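Local coordinates for protein REP-associated tyrosine transposase (Escherichia coli, PDB 4ER8) that binds repeated extragenic palindrome (REP) hairpins and cleaves and recombines the bacterial mosaic elements that contain them, as a tyrosine transposase acting on single-stranded DNA, at residues Y4-I9 with D71-R76; G12-T17 with F98-I103; R21-Q26 with G160-S165. All coordinates share one frame; numbering follows the deposited sequence.

Interaction 1: residues Y4-I9 with D71-R76; sequences YRRYYI and DDFSSR. With nucleotides of chain B.
The phenol of Tyr8 lies slid off the ring of Phe73, nearly parallel to it, and ends against the hydroxyl of Ser74. Tyr8 CE2 stands over one face of the Phe73 ring, 3.7 Å from Phe73 CZ, but the two planes, 25° apart, are displaced so far that the rings barely overlap. Tyr8 OH donates to Ser74 OG (2.7 Å), which lies in the phenol plane, and Ser74 OG donates in turn to OP1 of DC31 of chain B (2.6 Å). Arg6 reaches the same phosphate: its NE bonds to OP1 of DC31 at 2.8 Å and its NH2 to OP2, so OP1 is gripped from both segments. The guanidinium is held further by Phe98, whose carbonyl accepts from NH2 and whose ring makes a cation-pi contact, while Tyr4 CE1 lies over one face.

The phosphate meets residues 71-76 where helix 73-87 begins, a helix of the RRM-like fold, and the helix N-terminus would probably favour its negative charge. Asp72 is the N-cap: with CG anti to the backbone N (chi1 -176°), OD2 accepts from Ser75 N (2.8 Å) on its syn side.

The buried part of the contact centres on Phe73, which Arg6 CB approaches obliquely at CZ and which meets Trp14 edge-to-face. Its ring edge faces Tyr7 O, which itself accepts from Trp14 NE1. Asp71 O meets the edge of the Tyr8 ring at CD2 (3.2 Å). Beyond it the contact loosens toward solvent, at the Asp71 carboxylate and at exposed Ile9, where Asp71 CB lies 3.7 Å from Ile9 C. On the other side of residues 4-9, Arg5 O accepts from N2 of DG1 of chain B (3.0 Å), whose base also packs against the Tyr7 ring.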
# COMPACT_ATOMS: atom_id res chain seq x y z
N TYR A 4 -2.97 4.12 -19.20
CA TYR A 4 -2.18 5.01 -18.37
C TYR A 4 -0.69 4.91 -18.72
O TYR A 4 -0.22 3.90 -19.28
CB TYR A 4 -2.40 4.76 -16.88
CG TYR A 4 -2.16 3.33 -16.44
CD1 TYR A 4 -0.87 2.84 -16.31
CD2 TYR A 4 -3.24 2.45 -16.16
CE1 TYR A 4 -0.65 1.55 -15.92
CE2 TYR A 4 -3.01 1.18 -15.76
CZ TYR A 4 -1.72 0.73 -15.65
OH TYR A 4 -1.43 -0.56 -15.26
N ARG A 5 0.05 5.96 -18.37
CA ARG A 5 1.47 5.97 -18.54
C ARG A 5 2.14 6.19 -17.19
O ARG A 5 1.80 7.14 -16.50
CB ARG A 5 1.87 7.05 -19.53
CG ARG A 5 3.32 7.43 -19.43
CD ARG A 5 3.60 8.71 -20.22
NE ARG A 5 5.02 8.82 -20.33
CZ ARG A 5 5.69 9.93 -20.62
NH1 ARG A 5 5.06 11.09 -20.83
NH2 ARG A 5 7.02 9.88 -20.65
N ARG A 6 3.09 5.33 -16.81
CA ARG A 6 3.72 5.46 -15.52
C ARG A 6 4.33 6.85 -15.40
O ARG A 6 4.92 7.39 -16.34
CB ARG A 6 4.73 4.37 -15.28
CG ARG A 6 4.12 2.96 -15.14
CD ARG A 6 2.89 2.91 -14.25
NE ARG A 6 2.59 1.56 -13.74
CZ ARG A 6 1.49 1.22 -13.06
NH1 ARG A 6 0.53 2.09 -12.82
NH2 ARG A 6 1.34 -0.01 -12.61
N TYR A 7 4.16 7.47 -14.26
CA TYR A 7 4.69 8.79 -14.11
C TYR A 7 6.04 8.62 -13.38
O TYR A 7 6.09 8.40 -12.17
CB TYR A 7 3.64 9.59 -13.37
CG TYR A 7 3.80 11.06 -13.07
CD1 TYR A 7 4.95 11.56 -12.45
CD2 TYR A 7 2.71 11.92 -13.26
CE1 TYR A 7 5.04 12.92 -12.08
CE2 TYR A 7 2.77 13.27 -12.91
CZ TYR A 7 3.93 13.77 -12.31
OH TYR A 7 3.99 15.12 -11.95
N TYR A 8 7.12 8.68 -14.16
CA TYR A 8 8.46 8.43 -13.60
C TYR A 8 9.18 9.71 -13.29
O TYR A 8 9.33 10.58 -14.14
CB TYR A 8 9.33 7.61 -14.56
CG TYR A 8 8.94 6.16 -14.73
CD1 TYR A 8 8.52 5.67 -15.96
CD2 TYR A 8 9.01 5.28 -13.68
CE1 TYR A 8 8.22 4.34 -16.13
CE2 TYR A 8 8.67 3.93 -13.84
CZ TYR A 8 8.27 3.48 -15.06
OH TYR A 8 7.96 2.15 -15.23
N ILE A 9 9.61 9.85 -12.05
CA ILE A 9 10.38 11.03 -11.68
C ILE A 9 11.35 10.61 -10.63
O ILE A 9 10.98 9.96 -9.66
CB ILE A 9 9.49 12.25 -11.24
CG1 ILE A 9 10.35 13.52 -11.10
CG2 ILE A 9 8.78 11.97 -9.96
CD1 ILE A 9 9.57 14.89 -11.14
N ASP A 71 13.96 6.29 -10.17
CA ASP A 71 12.55 6.42 -10.51
C ASP A 71 11.82 5.06 -10.60
O ASP A 71 10.66 4.99 -11.01
CB ASP A 71 12.38 7.22 -11.82
CG ASP A 71 13.05 6.55 -13.05
OD1 ASP A 71 13.56 5.41 -12.93
OD2 ASP A 71 13.08 7.15 -14.15
N ASP A 72 12.47 3.98 -10.19
CA ASP A 72 12.03 2.65 -10.60
C ASP A 72 11.19 1.91 -9.59
O ASP A 72 11.62 0.88 -9.05
CB ASP A 72 13.22 1.82 -11.05
CG ASP A 72 12.82 0.44 -11.58
OD1 ASP A 72 13.74 -0.33 -11.96
OD2 ASP A 72 11.60 0.11 -11.59
N PHE A 73 9.96 2.38 -9.36
CA PHE A 73 9.01 1.60 -8.55
C PHE A 73 8.54 0.32 -9.25
O PHE A 73 8.05 -0.60 -8.60
CB PHE A 73 7.81 2.45 -8.13
CG PHE A 73 7.14 3.15 -9.29
CD1 PHE A 73 6.21 2.46 -10.09
CD2 PHE A 73 7.46 4.47 -9.59
CE1 PHE A 73 5.61 3.09 -11.16
CE2 PHE A 73 6.88 5.10 -10.67
CZ PHE A 73 5.92 4.40 -11.45
N SER A 74 8.68 0.26 -10.56
CA SER A 74 8.20 -0.88 -11.33
C SER A 74 8.87 -2.17 -10.88
O SER A 74 8.20 -3.12 -10.38
CB SER A 74 8.38 -0.66 -12.83
OG SER A 74 7.42 0.24 -13.34
N SER A 75 10.19 -2.18 -10.99
CA SER A 75 10.98 -3.32 -10.51
C SER A 75 10.59 -3.68 -9.11
O SER A 75 10.31 -4.84 -8.80
CB SER A 75 12.44 -2.96 -10.55
OG SER A 75 12.77 -2.62 -11.87
N ARG A 76 10.57 -2.67 -8.24
CA ARG A 76 10.33 -2.92 -6.86
C ARG A 76 9.02 -3.67 -6.67
O ARG A 76 8.99 -4.63 -5.92
CB ARG A 76 10.42 -1.64 -6.03
CG ARG A 76 11.85 -1.01 -6.04
CD ARG A 76 11.85 0.34 -5.32
NE ARG A 76 13.16 0.94 -5.08
CZ ARG A 76 13.88 1.66 -5.95
NH1 ARG A 76 13.46 1.85 -7.19
NH2 ARG A 76 15.04 2.20 -5.58
P DC B 31 4.54 -1.20 -14.45
OP1 DC B 31 4.91 0.02 -13.74
OP2 DC B 31 3.18 -1.69 -14.50
O5' DC B 31 5.07 -1.02 -15.95
C5' DC B 31 6.36 -0.47 -16.28
C4' DC B 31 6.45 -0.23 -17.79
O4' DC B 31 6.35 -1.54 -18.41
C3' DC B 31 5.31 0.61 -18.41
O3' DC B 31 5.95 1.67 -18.97
C2' DC B 31 4.72 -0.23 -19.52
C1' DC B 31 5.64 -1.44 -19.60
N1 DC B 31 4.87 -2.67 -19.63
C2 DC B 31 4.91 -3.48 -20.75
O2 DC B 31 5.63 -3.07 -21.68
N3 DC B 31 4.18 -4.63 -20.75
C4 DC B 31 3.42 -5.00 -19.69
N4 DC B 31 2.69 -6.16 -19.68
C5 DC B 31 3.37 -4.16 -18.55
C6 DC B 31 4.10 -3.03 -18.55
O5' DG B 1 -4.19 15.04 -15.36
C5' DG B 1 -4.46 14.61 -16.73
C4' DG B 1 -3.92 13.24 -17.07
O4' DG B 1 -2.52 13.08 -16.57
C3' DG B 1 -4.68 12.09 -16.42
O3' DG B 1 -5.90 11.84 -17.08
C2' DG B 1 -3.64 10.99 -16.60
C1' DG B 1 -2.32 11.71 -16.29
N9 DG B 1 -1.93 11.76 -14.91
C8 DG B 1 -2.19 12.80 -14.05
N7 DG B 1 -1.72 12.57 -12.82
C5 DG B 1 -1.08 11.33 -12.89
C6 DG B 1 -0.37 10.62 -11.90
O6 DG B 1 -0.19 10.99 -10.72
N1 DG B 1 0.15 9.39 -12.35
C2 DG B 1 -0.04 8.96 -13.64
N2 DG B 1 0.48 7.76 -13.93
N3 DG B 1 -0.71 9.63 -14.60
C4 DG B 1 -1.21 10.81 -14.17
P DT B 2 -7.01 10.79 -16.54
OP1 DT B 2 -8.12 10.72 -17.54
OP2 DT B 2 -7.34 11.07 -15.13
O5' DT B 2 -6.27 9.39 -16.63
C5' DT B 2 -6.20 8.63 -17.81
C4' DT B 2 -5.50 7.34 -17.39
O4' DT B 2 -4.48 7.72 -16.43
C3' DT B 2 -6.39 6.31 -16.69
O3' DT B 2 -5.89 5.06 -16.99
C2' DT B 2 -6.05 6.56 -15.24
C1' DT B 2 -4.57 6.92 -15.28
N1 DT B 2 -4.08 7.60 -14.04
C2 DT B 2 -3.08 7.01 -13.28
O2 DT B 2 -2.53 5.98 -13.55
N3 DT B 2 -2.71 7.69 -12.14
C4 DT B 2 -3.23 8.86 -11.65
O4 DT B 2 -2.82 9.37 -10.58
C5 DT B 2 -4.28 9.44 -12.46
C7 DT B 2 -4.91 10.76 -12.03
C6 DT B 2 -4.64 8.79 -13.60

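Interaction 2: residues G12-T17 with F98-I103; sequences GTWFFT and FWEHAI. With nucleotides of chain B.
Thr17 O takes two donors: Trp99 N in the carbonyl plane at 3.1 Å and, by a weak bond, N6 of DA3 of chain B. It closes one end of an antiparallel ladder in which Phe15 pairs with His101 and Thr17 with Trp99 as hydrogen-bonded pairs. The Phe15 N to His101 O bond is 2.8 Å, and the short strand axes run at 157° to each other.

Trp14, Phe16, Glu100 and Ala102 share one face. Trp14 CD1 packs on Ala102 CB (3.8 Å), and Phe16 CD2 lies beside Phe98 CE1, their rings oblique. Glu100 bends at chi2 (-92°), and its carboxylate takes N1 of DG1 of chain B on OE1 (2.8 Å) and N2 of the same base on OE2; Tyr7 N also donates to OE2. On the opposite face Phe15 CD2 meets the indole edge at Trp99 CD1 (4.1 Å), while N3 of DT2 of chain B lies 3.6 Å above the Trp99 ring plane. His101 ND1 donates to O4 of DT2 (2.7 Å), its other nitrogen being bound to Asp108.

The outer edge of strand 99-102 also bonds the bases through its backbone, Glu100 O accepting from N3 of DT2 and Ala102 N donating to O6 of DG1, somewhat as it would to a further strand. Strand 13-19 continues the sheet into strand 59-65, with helix 73-87 against the Phe98 and Glu100 side chains and helix 106-122 against Phe15 and Ile103.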
# COMPACT_ATOMS: atom_id res chain seq x y z
N GLY A 12 11.09 10.60 -6.53
CA GLY A 12 9.68 10.88 -6.36
C GLY A 12 8.97 10.12 -5.26
O GLY A 12 9.48 9.13 -4.74
N THR A 13 7.77 10.60 -4.94
CA THR A 13 6.95 9.98 -3.95
C THR A 13 5.67 9.58 -4.65
O THR A 13 5.18 10.33 -5.50
CB THR A 13 6.69 10.98 -2.81
OG1 THR A 13 7.93 11.18 -2.08
CG2 THR A 13 5.63 10.45 -1.84
N TRP A 14 5.13 8.41 -4.33
CA TRP A 14 3.92 7.95 -4.97
C TRP A 14 3.03 7.14 -4.02
O TRP A 14 3.49 6.62 -2.98
CB TRP A 14 4.22 7.01 -6.14
CG TRP A 14 5.03 7.51 -7.30
CD1 TRP A 14 4.55 7.95 -8.52
CD2 TRP A 14 6.46 7.53 -7.42
NE1 TRP A 14 5.59 8.25 -9.36
CE2 TRP A 14 6.77 8.02 -8.70
CE3 TRP A 14 7.49 7.20 -6.56
CZ2 TRP A 14 8.06 8.20 -9.12
CZ3 TRP A 14 8.75 7.36 -6.96
CH2 TRP A 14 9.05 7.85 -8.25
N PHE A 15 1.77 7.01 -4.44
CA PHE A 15 0.74 6.26 -3.75
C PHE A 15 0.40 5.09 -4.67
O PHE A 15 0.33 5.30 -5.89
CB PHE A 15 -0.49 7.13 -3.62
CG PHE A 15 -1.71 6.38 -3.11
CD1 PHE A 15 -1.91 6.19 -1.78
CD2 PHE A 15 -2.63 5.84 -3.99
CE1 PHE A 15 -3.02 5.49 -1.32
CE2 PHE A 15 -3.73 5.17 -3.55
CZ PHE A 15 -3.94 5.01 -2.21
N PHE A 16 0.17 3.90 -4.09
CA PHE A 16 -0.07 2.71 -4.89
C PHE A 16 -1.17 1.89 -4.27
O PHE A 16 -1.42 1.99 -3.08
CB PHE A 16 1.17 1.81 -4.99
CG PHE A 16 2.39 2.47 -5.53
CD1 PHE A 16 3.40 2.85 -4.69
CD2 PHE A 16 2.57 2.65 -6.85
CE1 PHE A 16 4.60 3.39 -5.16
CE2 PHE A 16 3.77 3.23 -7.35
CZ PHE A 16 4.78 3.59 -6.50
N THR A 17 -1.84 1.07 -5.08
CA THR A 17 -2.93 0.22 -4.63
C THR A 17 -2.67 -1.07 -5.37
O THR A 17 -2.55 -1.09 -6.62
CB THR A 17 -4.33 0.77 -5.04
OG1 THR A 17 -4.65 1.95 -4.28
CG2 THR A 17 -5.42 -0.25 -4.74
N PHE A 98 -0.78 -2.52 -11.11
CA PHE A 98 -1.12 -1.78 -9.89
C PHE A 98 -1.44 -0.31 -10.22
O PHE A 98 -1.02 0.20 -11.27
CB PHE A 98 0.04 -1.82 -8.89
CG PHE A 98 1.32 -1.28 -9.45
CD1 PHE A 98 1.64 0.08 -9.34
CD2 PHE A 98 2.25 -2.14 -10.08
CE1 PHE A 98 2.83 0.59 -9.88
CE2 PHE A 98 3.46 -1.62 -10.60
CZ PHE A 98 3.73 -0.25 -10.52
N TRP A 99 -2.14 0.37 -9.31
CA TRP A 99 -2.47 1.76 -9.46
C TRP A 99 -1.35 2.61 -8.90
O TRP A 99 -0.87 2.34 -7.81
CB TRP A 99 -3.80 2.05 -8.76
CG TRP A 99 -4.13 3.53 -8.65
CD1 TRP A 99 -3.86 4.36 -7.59
CD2 TRP A 99 -4.80 4.32 -9.62
NE1 TRP A 99 -4.31 5.63 -7.85
CE2 TRP A 99 -4.88 5.64 -9.10
CE3 TRP A 99 -5.33 4.05 -10.89
CZ2 TRP A 99 -5.49 6.69 -9.82
CZ3 TRP A 99 -5.92 5.10 -11.61
CH2 TRP A 99 -5.99 6.40 -11.07
N GLU A 100 -0.96 3.66 -9.64
CA GLU A 100 0.13 4.57 -9.25
C GLU A 100 -0.30 6.00 -9.36
O GLU A 100 -0.88 6.42 -10.39
CB GLU A 100 1.33 4.41 -10.17
CG GLU A 100 2.39 5.60 -10.09
CD GLU A 100 2.13 6.71 -11.12
OE1 GLU A 100 1.90 7.90 -10.75
OE2 GLU A 100 2.13 6.38 -12.31
N HIS A 101 0.00 6.78 -8.33
CA HIS A 101 -0.25 8.19 -8.40
C HIS A 101 0.84 8.99 -7.72
O HIS A 101 1.19 8.76 -6.54
CB HIS A 101 -1.63 8.54 -7.83
CG HIS A 101 -1.79 10.00 -7.52
ND1 HIS A 101 -2.15 10.93 -8.48
CD2 HIS A 101 -1.62 10.70 -6.37
CE1 HIS A 101 -2.19 12.13 -7.93
NE2 HIS A 101 -1.89 12.02 -6.64
N ALA A 102 1.38 9.93 -8.49
CA ALA A 102 2.49 10.76 -8.06
C ALA A 102 2.01 11.87 -7.13
O ALA A 102 1.13 12.69 -7.53
CB ALA A 102 3.12 11.35 -9.25
N ILE A 103 2.62 11.95 -5.93
CA ILE A 103 2.33 13.03 -5.00
C ILE A 103 3.28 14.22 -5.12
O ILE A 103 4.44 14.15 -4.76
CB ILE A 103 2.36 12.55 -3.58
CG1 ILE A 103 1.19 11.62 -3.36
CG2 ILE A 103 2.26 13.73 -2.62
CD1 ILE A 103 1.39 10.70 -2.27
P DT B 2 -7.01 10.79 -16.54
OP1 DT B 2 -8.12 10.72 -17.54
OP2 DT B 2 -7.34 11.07 -15.13
O5' DT B 2 -6.27 9.39 -16.63
C5' DT B 2 -6.20 8.63 -17.81
C4' DT B 2 -5.50 7.34 -17.39
O4' DT B 2 -4.48 7.72 -16.43
C3' DT B 2 -6.39 6.31 -16.69
O3' DT B 2 -5.89 5.06 -16.99
C2' DT B 2 -6.05 6.56 -15.24
C1' DT B 2 -4.57 6.92 -15.28
N1 DT B 2 -4.08 7.60 -14.04
C2 DT B 2 -3.08 7.01 -13.28
O2 DT B 2 -2.53 5.98 -13.55
N3 DT B 2 -2.71 7.69 -12.14
C4 DT B 2 -3.23 8.86 -11.65
O4 DT B 2 -2.82 9.37 -10.58
C5 DT B 2 -4.28 9.44 -12.46
C7 DT B 2 -4.91 10.76 -12.03
C6 DT B 2 -4.64 8.79 -13.60
O5' DG B 1 -4.19 15.04 -15.36
C5' DG B 1 -4.46 14.61 -16.73
C4' DG B 1 -3.92 13.24 -17.07
O4' DG B 1 -2.52 13.08 -16.57
C3' DG B 1 -4.68 12.09 -16.42
O3' DG B 1 -5.90 11.84 -17.08
C2' DG B 1 -3.64 10.99 -16.60
C1' DG B 1 -2.32 11.71 -16.29
N9 DG B 1 -1.93 11.76 -14.91
C8 DG B 1 -2.19 12.80 -14.05
N7 DG B 1 -1.72 12.57 -12.82
C5 DG B 1 -1.08 11.33 -12.89
C6 DG B 1 -0.37 10.62 -11.90
O6 DG B 1 -0.19 10.99 -10.72
N1 DG B 1 0.15 9.39 -12.35
C2 DG B 1 -0.04 8.96 -13.64
N2 DG B 1 0.48 7.76 -13.93
N3 DG B 1 -0.71 9.63 -14.60
C4 DG B 1 -1.21 10.81 -14.17
P DA B 3 -6.79 3.94 -17.65
OP1 DA B 3 -5.90 2.97 -18.29
OP2 DA B 3 -7.68 4.64 -18.58
O5' DA B 3 -7.67 3.45 -16.41
C5' DA B 3 -7.12 2.80 -15.29
C4' DA B 3 -6.80 1.34 -15.67
O4' DA B 3 -6.16 0.68 -14.55
C3' DA B 3 -7.95 0.46 -16.07
O3' DA B 3 -7.42 -0.49 -16.91
C2' DA B 3 -8.33 -0.18 -14.74
C1' DA B 3 -6.95 -0.40 -14.12
N9 DA B 3 -6.78 -0.35 -12.66
C8 DA B 3 -7.43 0.44 -11.75
N7 DA B 3 -7.02 0.25 -10.52
C5 DA B 3 -6.04 -0.73 -10.63
C6 DA B 3 -5.22 -1.37 -9.68
N6 DA B 3 -5.22 -1.14 -8.33
N1 DA B 3 -4.34 -2.27 -10.17
C2 DA B 3 -4.32 -2.50 -11.47
N3 DA B 3 -5.06 -1.97 -12.44
C4 DA B 3 -5.89 -1.08 -11.94

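Interaction 3: residues R21-Q26 with G160-S165; sequences RNRRSQ and GERIIS. With NI (nickel (II) ion), chain C; nucleotides of chain B.
Two arginines, Arg23 and Arg162, pack against each other despite their like charges, their NE atoms 4.2 Å apart and their guanidinium planes 20° apart. The charged groups are not stacked. Instead, the Arg162 guanidinium lies under Arg23 CA, which stands 3.7 Å above its plane toward the rim, and Arg162 CG lies over one face of the Arg23 guanidinium. Both chains bend at chi3, which places NE of Arg23 (chi3 68°) and NE of Arg162 (chi3 -51°) on these crossing paths.

The charge of Arg162 is probably offset by its salt bridge through NH1 to Glu58, and its NH2 edge faces Arg21 O at 3.2 Å. Arg23 extends the other way, toward the C-terminal tail: its NH2 comes within 3.1 Å of Ile163 O, and its NH1 within 3.6 Å of Ile163 CD1. Arg23 itself belongs to a type I turn from Asn22 to Ser25, combined with an Asx turn in which Asn22 OD1 accepts from Arg24 N.

Just before Arg162 the tail serves both DNA and metal. Gly160 O accepts from N6 of DA3 and N2 of DG4 of chain B, and Glu161 O from N1 of DG4 (2.6 Å). The Glu161 carboxylate chelates nickel through OE1 (2.3 Å) and OE2 (2.1 Å); His59, His61, Asn119 and His123 complete the metal site of an HUH nuclease.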
# COMPACT_ATOMS: atom_id res chain seq x y z
N ARG A 21 -6.52 -10.62 -6.73
CA ARG A 21 -7.53 -10.98 -7.73
C ARG A 21 -8.89 -11.40 -7.12
O ARG A 21 -9.93 -11.00 -7.62
CB ARG A 21 -6.97 -12.09 -8.64
CG ARG A 21 -7.81 -12.39 -9.86
CD ARG A 21 -6.95 -12.71 -11.06
NE ARG A 21 -7.30 -11.78 -12.14
CZ ARG A 21 -6.51 -11.50 -13.16
NH1 ARG A 21 -5.33 -12.09 -13.29
NH2 ARG A 21 -6.89 -10.63 -14.06
N ASN A 22 -8.84 -12.16 -6.02
CA ASN A 22 -10.01 -12.77 -5.36
C ASN A 22 -10.58 -11.95 -4.16
O ASN A 22 -9.93 -11.79 -3.11
CB ASN A 22 -9.63 -14.23 -4.98
CG ASN A 22 -10.65 -14.94 -4.08
OD1 ASN A 22 -11.84 -14.59 -4.00
ND2 ASN A 22 -10.16 -15.97 -3.40
N ARG A 23 -11.80 -11.44 -4.34
CA ARG A 23 -12.48 -10.58 -3.38
C ARG A 23 -12.61 -11.20 -2.00
O ARG A 23 -12.53 -10.46 -1.03
CB ARG A 23 -13.91 -10.22 -3.83
CG ARG A 23 -14.06 -9.85 -5.26
CD ARG A 23 -15.44 -9.22 -5.54
NE ARG A 23 -15.57 -7.91 -4.90
CZ ARG A 23 -16.20 -6.84 -5.42
NH1 ARG A 23 -16.77 -6.90 -6.64
NH2 ARG A 23 -16.26 -5.71 -4.73
N ARG A 24 -12.87 -12.51 -1.92
CA ARG A 24 -13.10 -13.18 -0.62
C ARG A 24 -11.80 -13.69 0.01
O ARG A 24 -11.84 -14.37 1.04
CB ARG A 24 -14.13 -14.35 -0.72
CG ARG A 24 -15.52 -14.02 -1.25
CD ARG A 24 -16.24 -13.06 -0.32
NE ARG A 24 -17.02 -12.03 -1.04
CZ ARG A 24 -17.42 -10.87 -0.50
NH1 ARG A 24 -17.13 -10.56 0.77
NH2 ARG A 24 -18.10 -9.98 -1.23
N SER A 25 -10.65 -13.41 -0.61
CA SER A 25 -9.36 -13.86 -0.05
C SER A 25 -9.03 -13.16 1.26
O SER A 25 -9.53 -12.07 1.51
CB SER A 25 -8.25 -13.59 -1.06
OG SER A 25 -7.00 -14.03 -0.58
N GLN A 26 -8.23 -13.80 2.10
CA GLN A 26 -7.72 -13.18 3.35
C GLN A 26 -6.28 -13.50 3.50
O GLN A 26 -5.69 -13.39 4.59
CB GLN A 26 -8.44 -13.69 4.58
CG GLN A 26 -9.92 -13.42 4.59
CD GLN A 26 -10.45 -13.41 5.98
OE1 GLN A 26 -11.67 -13.40 6.19
NE2 GLN A 26 -9.54 -13.38 6.97
N GLY A 160 -7.59 3.53 -7.13
CA GLY A 160 -7.25 2.18 -7.50
C GLY A 160 -8.06 1.07 -6.86
O GLY A 160 -7.83 -0.10 -7.19
N GLU A 161 -8.99 1.40 -5.95
CA GLU A 161 -9.85 0.34 -5.37
C GLU A 161 -10.58 -0.53 -6.42
O GLU A 161 -10.96 -0.05 -7.51
CB GLU A 161 -10.86 0.88 -4.36
CG GLU A 161 -10.31 1.79 -3.24
CD GLU A 161 -9.73 1.05 -2.05
OE1 GLU A 161 -9.49 -0.18 -2.12
OE2 GLU A 161 -9.51 1.70 -1.01
N ARG A 162 -10.77 -1.81 -6.08
CA ARG A 162 -11.59 -2.70 -6.88
C ARG A 162 -13.02 -2.16 -7.00
O ARG A 162 -13.52 -1.51 -6.08
CB ARG A 162 -11.55 -4.13 -6.33
CG ARG A 162 -12.48 -4.42 -5.23
CD ARG A 162 -11.94 -5.56 -4.33
NE ARG A 162 -11.55 -6.71 -5.11
CZ ARG A 162 -10.59 -7.56 -4.78
NH1 ARG A 162 -9.89 -7.40 -3.67
NH2 ARG A 162 -10.31 -8.57 -5.59
N ILE A 163 -13.61 -2.38 -8.18
CA ILE A 163 -15.00 -2.02 -8.46
C ILE A 163 -15.92 -2.66 -7.41
O ILE A 163 -15.81 -3.86 -7.14
CB ILE A 163 -15.42 -2.46 -9.91
CG1 ILE A 163 -14.81 -3.82 -10.30
CG2 ILE A 163 -14.91 -1.47 -10.96
CD1 ILE A 163 -15.11 -5.10 -9.34
N ILE A 164 -16.79 -1.85 -6.80
CA ILE A 164 -17.77 -2.38 -5.83
C ILE A 164 -19.01 -2.86 -6.58
O ILE A 164 -19.82 -2.07 -7.07
CB ILE A 164 -18.16 -1.40 -4.61
CG1 ILE A 164 -18.54 0.02 -5.08
CG2 ILE A 164 -17.03 -1.35 -3.56
CD1 ILE A 164 -19.51 0.77 -4.12
N SER A 165 -19.12 -4.18 -6.70
CA SER A 165 -20.30 -4.79 -7.29
C SER A 165 -20.97 -5.79 -6.32
O SER A 165 -21.49 -5.41 -5.26
CB SER A 165 -19.95 -5.43 -8.65
OG SER A 165 -20.51 -6.72 -8.76
NI NI C . -8.76 0.03 0.02
P DG B 5 -8.84 -8.04 -15.30
OP1 DG B 5 -10.23 -8.43 -15.66
OP2 DG B 5 -8.08 -8.87 -14.37
O5' DG B 5 -7.88 -7.87 -16.56
C5' DG B 5 -6.50 -7.73 -16.34
C4' DG B 5 -5.79 -8.72 -17.21
O4' DG B 5 -5.92 -10.03 -16.61
C3' DG B 5 -6.33 -8.91 -18.64
O3' DG B 5 -5.22 -8.84 -19.51
C2' DG B 5 -6.86 -10.34 -18.66
C1' DG B 5 -5.94 -11.00 -17.66
N9 DG B 5 -6.28 -12.23 -16.97
C8 DG B 5 -5.41 -13.28 -16.74
N7 DG B 5 -5.95 -14.21 -16.00
C5 DG B 5 -7.24 -13.73 -15.73
C6 DG B 5 -8.32 -14.32 -14.99
O6 DG B 5 -8.34 -15.42 -14.42
N1 DG B 5 -9.47 -13.52 -14.94
C2 DG B 5 -9.58 -12.27 -15.52
N2 DG B 5 -10.76 -11.65 -15.36
N3 DG B 5 -8.59 -11.72 -16.24
C4 DG B 5 -7.46 -12.51 -16.31
P DG B 4 -8.36 -1.51 -17.79
OP1 DG B 4 -7.53 -1.91 -18.94
OP2 DG B 4 -9.71 -0.92 -17.93
O5' DG B 4 -8.50 -2.84 -16.93
C5' DG B 4 -7.39 -3.57 -16.49
C4' DG B 4 -7.83 -4.45 -15.34
O4' DG B 4 -8.32 -3.55 -14.30
C3' DG B 4 -8.99 -5.41 -15.61
O3' DG B 4 -8.84 -6.51 -14.76
C2' DG B 4 -10.22 -4.62 -15.17
C1' DG B 4 -9.65 -3.95 -13.92
N9 DG B 4 -10.35 -2.75 -13.43
C8 DG B 4 -11.23 -1.95 -14.12
N7 DG B 4 -11.68 -0.93 -13.44
C5 DG B 4 -11.05 -1.06 -12.21
C6 DG B 4 -11.12 -0.23 -11.04
O6 DG B 4 -11.81 0.81 -10.89
N1 DG B 4 -10.31 -0.68 -9.98
C2 DG B 4 -9.51 -1.78 -10.07
N2 DG B 4 -8.83 -2.08 -8.96
N3 DG B 4 -9.43 -2.56 -11.16
C4 DG B 4 -10.22 -2.15 -12.19
P DA B 3 -6.79 3.94 -17.65
OP1 DA B 3 -5.90 2.97 -18.29
OP2 DA B 3 -7.68 4.64 -18.58
O5' DA B 3 -7.67 3.45 -16.41
C5' DA B 3 -7.12 2.80 -15.29
C4' DA B 3 -6.80 1.34 -15.67
O4' DA B 3 -6.16 0.68 -14.55
C3' DA B 3 -7.95 0.46 -16.07
O3' DA B 3 -7.42 -0.49 -16.91
C2' DA B 3 -8.33 -0.18 -14.74
C1' DA B 3 -6.95 -0.40 -14.12
N9 DA B 3 -6.78 -0.35 -12.66
C8 DA B 3 -7.43 0.44 -11.75
N7 DA B 3 -7.02 0.25 -10.52
C5 DA B 3 -6.04 -0.73 -10.63
C6 DA B 3 -5.22 -1.37 -9.68
N6 DA B 3 -5.22 -1.14 -8.33
N1 DA B 3 -4.34 -2.27 -10.17
C2 DA B 3 -4.32 -2.50 -11.47
N3 DA B 3 -5.06 -1.97 -12.44
C4 DA B 3 -5.89 -1.08 -11.94

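Interaction 2 is the buried core contact, a sheet ladder with aromatic faces, whereas interaction 1 is only partly buried and interaction 3 lies on the surface between two irregular segments. Interactions 1 and 2 adjoin through the aromatic cluster where helix 73-87 meets the sheet, with a polar link beside it. Interaction 3 touches interaction 2 where Gly160 lies against Trp99 and Thr17. Backbone bonding dominates interaction 2, a phosphate grip interaction 1, and crossed arginines beside a metal ligand interaction 3. Between them they contact successive bases of chain B, DG1 at interactions 1 and 2, DT2 at strand 99-102, DA3 between interactions 2 and 3 and DG4 at the tail, consistent with recognition of the guide sequence.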